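Uncharacterized conserved protein of COG5135 (Nostoc punctiforme, PDB 2I51) binds flavin mononucleotide as a dimer related to pyridoxamine 5'-phosphate oxidase, and is probably a flavin-dependent oxidoreductase whose substrate is not established. Local coordinates at residues N53-K65 and E116-P130. Residues are numbered along the deposited sequence; the frame is centred on the assembly and turned at random. Where two conformers were deposited one is given.
Sequences NQLRFITDTRSAK and ELSDAARLQFGWPYP. With FMN (flavin mononucleotide), chain C; EDO (1,2-ethanediol), chain N; EDO (1,2-ethanediol), chain I; EDO (1,2-ethanediol), chain U.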
loop_
_atom_site.group_PDB
_atom_site.type_symbol
_atom_site.label_atom_id
_atom_site.label_comp_id
_atom_site.label_asym_id
_atom_site.label_seq_id
_atom_site.Cartn_x
_atom_site.Cartn_y
_atom_site.Cartn_z
ATOM N N ASN A 53 1.477 -9.613 19.864
ATOM C CA ASN A 53 0.660 -9.357 18.668
ATOM C C ASN A 53 1.369 -8.422 17.662
ATOM O O ASN A 53 0.749 -7.895 16.714
ATOM C CB ASN A 53 -0.696 -8.780 19.062
ATOM C CG ASN A 53 -1.514 -9.742 19.860
ATOM O OD1 ASN A 53 -1.873 -10.812 19.382
ATOM N ND2 ASN A 53 -1.760 -9.405 21.142
ATOM N N GLN A 54 2.679 -8.275 17.799
ATOM C CA GLN A 54 3.470 -7.465 16.872
ATOM C C GLN A 54 3.853 -8.227 15.638
ATOM O O GLN A 54 4.275 -9.371 15.681
ATOM C CB GLN A 54 4.704 -6.926 17.542
ATOM C CG GLN A 54 4.333 -6.084 18.743
ATOM C CD GLN A 54 5.318 -4.954 19.013
ATOM O OE1 GLN A 54 5.562 -4.146 18.152
ATOM N NE2 GLN A 54 5.772 -4.834 20.242
ATOM N N LEU A 55 3.743 -7.560 14.503
ATOM C CA LEU A 55 4.206 -8.125 13.212
ATOM C C LEU A 55 5.660 -7.759 12.949
ATOM O O LEU A 55 6.052 -6.601 13.215
ATOM C CB LEU A 55 3.367 -7.545 12.057
ATOM C CG LEU A 55 1.882 -7.886 12.033
ATOM C CD1 LEU A 55 1.022 -7.113 13.094
ATOM C CD2 LEU A 55 1.376 -7.526 10.626
ATOM N N ARG A 56 6.418 -8.717 12.414
ATOM C CA ARG A 56 7.847 -8.574 12.095
ATOM C C ARG A 56 8.085 -8.335 10.632
ATOM O O ARG A 56 7.524 -9.014 9.759
ATOM C CB ARG A 56 8.623 -9.854 12.475
ATOM C CG ARG A 56 8.541 -10.250 13.867
ATOM C CD ARG A 56 9.585 -11.332 14.186
ATOM N NE ARG A 56 9.441 -12.512 13.353
ATOM C CZ ARG A 56 10.287 -13.537 13.323
ATOM N NH1 ARG A 56 11.367 -13.594 14.129
ATOM N NH2 ARG A 56 10.076 -14.525 12.462
ATOM N N PHE A 57 8.998 -7.379 10.359
ATOM C CA PHE A 57 9.527 -7.121 9.037
ATOM C C PHE A 57 11.029 -6.833 9.214
ATOM O O PHE A 57 11.486 -6.577 10.347
ATOM C CB PHE A 57 8.876 -5.878 8.452
ATOM C CG PHE A 57 7.382 -5.916 8.500
ATOM C CD1 PHE A 57 6.693 -6.524 7.496
ATOM C CD2 PHE A 57 6.704 -5.373 9.546
ATOM C CE1 PHE A 57 5.314 -6.601 7.549
ATOM C CE2 PHE A 57 5.327 -5.396 9.606
ATOM C CZ PHE A 57 4.637 -6.041 8.579
ATOM N N ILE A 58 11.745 -6.816 8.102
ATOM C CA ILE A 58 13.134 -6.372 8.075
ATOM C C ILE A 58 13.272 -5.232 7.098
ATOM O O ILE A 58 12.486 -5.122 6.129
ATOM C CB ILE A 58 14.095 -7.528 7.722
ATOM C CG1 ILE A 58 13.997 -7.955 6.265
ATOM C CG2 ILE A 58 13.915 -8.661 8.714
ATOM C CD1 ILE A 58 14.936 -9.125 5.829
ATOM N N THR A 59 14.267 -4.397 7.342
ATOM C CA THR A 59 14.580 -3.299 6.431
ATOM C C THR A 59 16.007 -2.863 6.647
ATOM O O THR A 59 16.638 -3.223 7.647
ATOM C CB THR A 59 13.575 -2.146 6.523
ATOM O OG1 THR A 59 13.593 -1.377 5.313
ATOM C CG2 THR A 59 13.839 -1.273 7.746
ATOM N N ASP A 60 16.525 -2.107 5.697
ATOM C CA ASP A 60 17.887 -1.592 5.739
ATOM C C ASP A 60 17.907 -0.202 6.382
ATOM O O ASP A 60 17.072 0.651 6.053
ATOM C CB ASP A 60 18.406 -1.537 4.296
ATOM C CG ASP A 60 19.895 -1.391 4.181
ATOM O OD1 ASP A 60 20.489 -0.473 4.769
ATOM O OD2 ASP A 60 20.475 -2.239 3.473
ATOM N N THR A 61 18.863 0.057 7.288
ATOM C CA THR A 61 18.981 1.379 7.929
ATOM C C THR A 61 19.235 2.475 6.898
ATOM O O THR A 61 18.994 3.659 7.187
ATOM C CB THR A 61 20.142 1.487 8.956
ATOM O OG1 THR A 61 21.368 1.208 8.282
ATOM C CG2 THR A 61 19.983 0.505 10.100
ATOM N N ARG A 62 19.775 2.118 5.736
ATOM C CA ARG A 62 20.105 3.091 4.686
ATOM C C ARG A 62 18.893 3.481 3.869
ATOM O O ARG A 62 18.974 4.426 3.077
ATOM C CB ARG A 62 21.155 2.495 3.733
ATOM C CG ARG A 62 22.471 2.211 4.435
ATOM C CD ARG A 62 23.447 1.453 3.545
ATOM N NE ARG A 62 22.919 0.184 3.106
ATOM C CZ ARG A 62 23.419 -0.560 2.125
ATOM N NH1 ARG A 62 24.533 -0.187 1.496
ATOM N NH2 ARG A 62 22.819 -1.693 1.776
ATOM N N SER A 63 17.785 2.764 4.025
ATOM C CA SER A 63 16.590 3.092 3.236
ATOM C C SER A 63 15.870 4.353 3.759
ATOM O O SER A 63 15.978 4.776 4.915
ATOM C CB SER A 63 15.648 1.923 3.186
ATOM O OG SER A 63 15.078 1.705 4.444
ATOM N N ALA A 64 15.125 5.005 2.854
ATOM C CA ALA A 64 14.404 6.190 3.227
ATOM C C ALA A 64 13.422 5.989 4.367
ATOM O O ALA A 64 13.232 6.903 5.199
ATOM C CB ALA A 64 13.638 6.731 2.015
ATOM N N LYS A 65 12.783 4.824 4.411
ATOM C CA LYS A 65 11.737 4.604 5.389
ATOM C C LYS A 65 12.352 4.639 6.787
ATOM O O LYS A 65 11.677 4.953 7.736
ATOM C CB LYS A 65 11.005 3.292 5.186
ATOM C CG LYS A 65 11.740 2.018 5.675
ATOM C CD LYS A 65 11.012 0.749 5.314
ATOM C CE LYS A 65 11.166 0.352 3.876
ATOM N NZ LYS A 65 12.588 0.381 3.326
ATOM N N GLU A 116 17.206 -16.395 11.240
ATOM C CA GLU A 116 16.133 -17.120 10.592
ATOM C C GLU A 116 16.042 -16.859 9.107
ATOM O O GLU A 116 15.355 -17.600 8.356
ATOM C CB GLU A 116 14.801 -16.739 11.295
ATOM C CG GLU A 116 14.715 -17.319 12.673
ATOM C CD GLU A 116 13.696 -16.703 13.645
ATOM O OE1 GLU A 116 12.906 -15.840 13.222
ATOM O OE2 GLU A 116 13.695 -17.120 14.847
ATOM N N LEU A 117 16.652 -15.790 8.642
ATOM C CA LEU A 117 16.650 -15.479 7.238
ATOM C C LEU A 117 17.362 -16.511 6.373
ATOM O O LEU A 117 18.223 -17.254 6.832
ATOM C CB LEU A 117 17.301 -14.130 6.988
ATOM C CG LEU A 117 16.637 -12.921 7.656
ATOM C CD1 LEU A 117 17.455 -11.688 7.297
ATOM C CD2 LEU A 117 15.187 -12.733 7.223
ATOM N N SER A 118 17.040 -16.525 5.068
ATOM C CA SER A 118 17.910 -17.221 4.160
ATOM C C SER A 118 19.244 -16.495 3.890
ATOM O O SER A 118 19.383 -15.297 4.122
ATOM C CB SER A 118 17.214 -17.409 2.791
ATOM O OG SER A 118 16.970 -16.133 2.239
ATOM N N ASP A 119 20.216 -17.216 3.331
ATOM C CA ASP A 119 21.434 -16.564 2.863
ATOM C C ASP A 119 21.128 -15.458 1.890
ATOM O O ASP A 119 21.730 -14.413 1.938
ATOM C CB ASP A 119 22.419 -17.562 2.232
ATOM C CG ASP A 119 23.118 -18.441 3.240
ATOM O OD1 ASP A 119 23.340 -18.010 4.410
ATOM O OD2 ASP A 119 23.546 -19.554 2.838
ATOM N N ALA A 120 20.201 -15.714 0.963
ATOM C CA ALA A 120 19.869 -14.687 -0.033
ATOM C C ALA A 120 19.392 -13.383 0.595
ATOM O O ALA A 120 19.765 -12.266 0.159
ATOM C CB ALA A 120 18.787 -15.244 -1.027
ATOM N N ALA A 121 18.559 -13.518 1.622
ATOM C CA ALA A 121 17.982 -12.397 2.274
ATOM C C ALA A 121 19.084 -11.650 3.044
ATOM O O ALA A 121 19.144 -10.427 2.991
ATOM C CB ALA A 121 16.817 -12.794 3.200
ATOM N N ARG A 122 19.970 -12.377 3.745
ATOM C CA ARG A 122 21.079 -11.665 4.421
ATOM C C ARG A 122 22.025 -10.951 3.460
ATOM O O ARG A 122 22.510 -9.868 3.740
ATOM C CB ARG A 122 21.880 -12.609 5.306
ATOM C CG ARG A 122 21.173 -13.052 6.591
ATOM C CD ARG A 122 22.082 -13.857 7.506
ATOM N NE ARG A 122 22.292 -15.228 7.020
ATOM C CZ ARG A 122 21.468 -16.234 7.270
ATOM N NH1 ARG A 122 20.450 -16.106 8.115
ATOM N NH2 ARG A 122 21.664 -17.379 6.651
ATOM N N LEU A 123 22.273 -11.592 2.291
ATOM C CA LEU A 123 23.223 -11.069 1.293
ATOM C C LEU A 123 22.806 -9.663 0.827
ATOM O O LEU A 123 23.652 -8.811 0.577
ATOM C CB LEU A 123 23.327 -12.017 0.072
ATOM C CG LEU A 123 24.240 -13.258 0.125
ATOM C CD1 LEU A 123 23.895 -14.258 -0.970
ATOM C CD2 LEU A 123 25.711 -12.878 -0.005
ATOM N N GLN A 124 21.519 -9.408 0.718
ATOM C CA GLN A 124 21.047 -8.106 0.225
ATOM C C GLN A 124 21.477 -6.940 1.082
ATOM O O GLN A 124 21.595 -5.829 0.600
ATOM C CB GLN A 124 19.525 -8.066 0.079
ATOM C CG GLN A 124 18.956 -9.001 -0.907
ATOM C CD GLN A 124 17.505 -8.644 -1.318
ATOM O OE1 GLN A 124 16.955 -7.612 -0.917
ATOM N NE2 GLN A 124 16.909 -9.499 -2.130
ATOM N N PHE A 125 21.747 -7.182 2.369
ATOM C CA PHE A 125 22.213 -6.104 3.226
ATOM C C PHE A 125 23.652 -5.686 2.878
ATOM O O PHE A 125 24.092 -4.622 3.312
ATOM C CB PHE A 125 22.038 -6.501 4.700
ATOM C CG PHE A 125 20.580 -6.553 5.092
ATOM C CD1 PHE A 125 19.920 -5.407 5.509
ATOM C CD2 PHE A 125 19.836 -7.708 4.883
ATOM C CE1 PHE A 125 18.598 -5.416 5.768
ATOM C CE2 PHE A 125 18.484 -7.722 5.124
ATOM C CZ PHE A 125 17.847 -6.553 5.575
ATOM N N GLY A 126 24.337 -6.473 2.031
ATOM C CA GLY A 126 25.650 -6.106 1.532
ATOM C C GLY A 126 25.655 -5.422 0.186
ATOM O O GLY A 126 26.723 -5.105 -0.359
ATOM N N TRP A 127 24.480 -5.160 -0.352
ATOM C CA TRP A 127 24.348 -4.462 -1.641
ATOM C C TRP A 127 24.681 -2.972 -1.523
ATOM O O TRP A 127 24.730 -2.413 -0.433
ATOM C CB TRP A 127 22.925 -4.627 -2.178
ATOM C CG TRP A 127 22.602 -5.986 -2.715
ATOM C CD1 TRP A 127 23.411 -7.083 -2.758
ATOM C CD2 TRP A 127 21.362 -6.379 -3.289
ATOM N NE1 TRP A 127 22.731 -8.141 -3.310
ATOM C CE2 TRP A 127 21.467 -7.730 -3.649
ATOM C CE3 TRP A 127 20.156 -5.705 -3.521
ATOM C CZ2 TRP A 127 20.442 -8.421 -4.248
ATOM C CZ3 TRP A 127 19.123 -6.403 -4.082
ATOM C CH2 TRP A 127 19.278 -7.741 -4.469
ATOM N N PRO A 128 25.007 -2.328 -2.653
ATOM C CA PRO A 128 25.324 -0.914 -2.571
ATOM C C PRO A 128 24.175 -0.045 -2.115
ATOM O O PRO A 128 23.040 -0.497 -2.095
ATOM C CB PRO A 128 25.769 -0.554 -3.997
ATOM C CG PRO A 128 25.379 -1.657 -4.845
ATOM C CD PRO A 128 25.171 -2.886 -3.997
ATOM N N TYR A 129 24.516 1.180 -1.726
ATOM C CA TYR A 129 23.627 2.103 -1.035
ATOM C C TYR A 129 22.311 2.323 -1.804
ATOM O O TYR A 129 22.315 2.818 -2.913
ATOM C CB TYR A 129 24.317 3.442 -0.826
ATOM C CG TYR A 129 23.805 4.212 0.356
ATOM C CD1 TYR A 129 22.555 4.803 0.335
ATOM C CD2 TYR A 129 24.569 4.359 1.493
ATOM C CE1 TYR A 129 22.078 5.519 1.423
ATOM C CE2 TYR A 129 24.092 5.076 2.593
ATOM C CZ TYR A 129 22.848 5.638 2.540
ATOM O OH TYR A 129 22.346 6.348 3.607
ATOM N N PRO A 130 21.185 1.926 -1.207
ATOM C CA PRO A 130 19.923 2.013 -1.917
ATOM C C PRO A 130 19.595 3.428 -2.342
ATOM O O PRO A 130 19.815 4.384 -1.582
ATOM C CB PRO A 130 18.901 1.523 -0.891
ATOM C CG PRO A 130 19.525 1.709 0.398
ATOM C CD PRO A 130 21.000 1.424 0.159
HETATM N N1 FMN C . 11.917 -3.631 1.405
HETATM C C2 FMN C . 12.241 -3.805 2.698
HETATM O O2 FMN C . 12.837 -2.939 3.347
HETATM N N3 FMN C . 11.852 -4.961 3.346
HETATM C C4 FMN C . 11.173 -5.963 2.719
HETATM O O4 FMN C . 10.692 -6.967 3.364
HETATM C C4A FMN C . 10.834 -5.797 1.385
HETATM N N5 FMN C . 10.168 -6.792 0.689
HETATM C C5A FMN C . 9.676 -6.475 -0.606
HETATM C C6 FMN C . 8.908 -7.406 -1.270
HETATM C C7 FMN C . 8.411 -7.176 -2.564
HETATM C C7M FMN C . 7.372 -8.097 -3.151
HETATM C C8 FMN C . 8.777 -5.980 -3.178
HETATM C C8M FMN C . 8.061 -5.561 -4.469
HETATM C C9 FMN C . 9.573 -5.043 -2.515
HETATM C C9A FMN C . 10.060 -5.307 -1.243
HETATM N N10 FMN C . 10.865 -4.413 -0.575
HETATM C C10 FMN C . 11.205 -4.605 0.728
HETATM C "C1'" FMN C . 11.434 -3.186 -1.279
HETATM C "C2'" FMN C . 10.556 -1.986 -0.902
HETATM O "O2'" FMN C . 9.243 -2.102 -1.508
HETATM C "C3'" FMN C . 11.195 -0.624 -1.236
HETATM O "O3'" FMN C . 11.565 -0.646 -2.600
HETATM C "C4'" FMN C . 12.459 -0.471 -0.364
HETATM O "O4'" FMN C . 12.302 -0.919 0.986
HETATM C "C5'" FMN C . 12.790 1.019 -0.309
HETATM O "O5'" FMN C . 11.690 1.714 0.265
HETATM P P FMN C . 11.912 3.102 0.972
HETATM O O1P FMN C . 12.664 2.945 2.245
HETATM O O2P FMN C . 12.723 3.968 -0.043
HETATM O O3P FMN C . 10.570 3.740 1.124
HETATM C C1 EDO N . 17.412 6.493 6.869
HETATM O O1 EDO N . 16.404 7.087 6.050
HETATM C C2 EDO N . 18.666 6.370 6.040
HETATM O O2 EDO N . 19.806 6.446 6.898
HETATM C C1 EDO I . 16.473 -5.015 2.453
HETATM O O1 EDO I . 17.416 -6.026 2.056
HETATM C C2 EDO I . 15.336 -5.671 3.229
HETATM O O2 EDO I . 15.135 -7.063 2.879
HETATM C C1 EDO U . 15.880 4.694 -1.839
HETATM O O1 EDO U . 16.641 5.531 -0.942
HETATM C C2 EDO U . 15.618 3.472 -1.005
HETATM O O2 EDO U . 15.274 4.095 0.191
HETATM O O HOH W 1 19.228 -3.794 1.753
#
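Arg62 reaches across from the turn after strand 55-60 and, end-on, directs both NH1 and NH2 at the carbonyl oxygen of Trp127. The NH1 bond to Trp127 O, 3.0 Å, lies in the carbonyl plane, whereas NH2 comes from above it. Side-on, the same guanidinium holds the carboxylate of Asp60, with NE to OD1 and NH2 to OD2, and OD1 also takes Arg62 N in an Asx turn. The bend at chi3 (-59°) turns the guanidinium toward Trp127 while CB and CD lie over one face of the Tyr129 ring; CB is 4.0 Å from the ring centroid, a CH-pi contact. Pro130 CD sits over a guanidinium face, 3.7 Å from Arg62 CZ.

Further along, the Phe125 ring presents its edge to the strand: CE1 lies 3.5 Å from Thr59 O, and CE2 3.9 Å from Ile58 CD1. That methyl also meets Leu117 CD2 tip to tip. At the far end, Arg56 forms a salt bridge with Glu116, NH1 (2.9 Å) and NH2 both donating to OE1; NH2 also bonds to Arg46 O.

On the flavin side, Ile58 O accepts from FMN N3 and Thr59 OG1 donates to FMN O2. Asp60, whose OD2 also accepts from Asn154 ND2 and a water, fixes the guanidinium's rotation and probably offsets its charge; Arg62 thereby joins the flavin-site turn to residues 127-130, where Tyr129 O accepts a hydrogen bond from Asn194 ND2 of the second subunit.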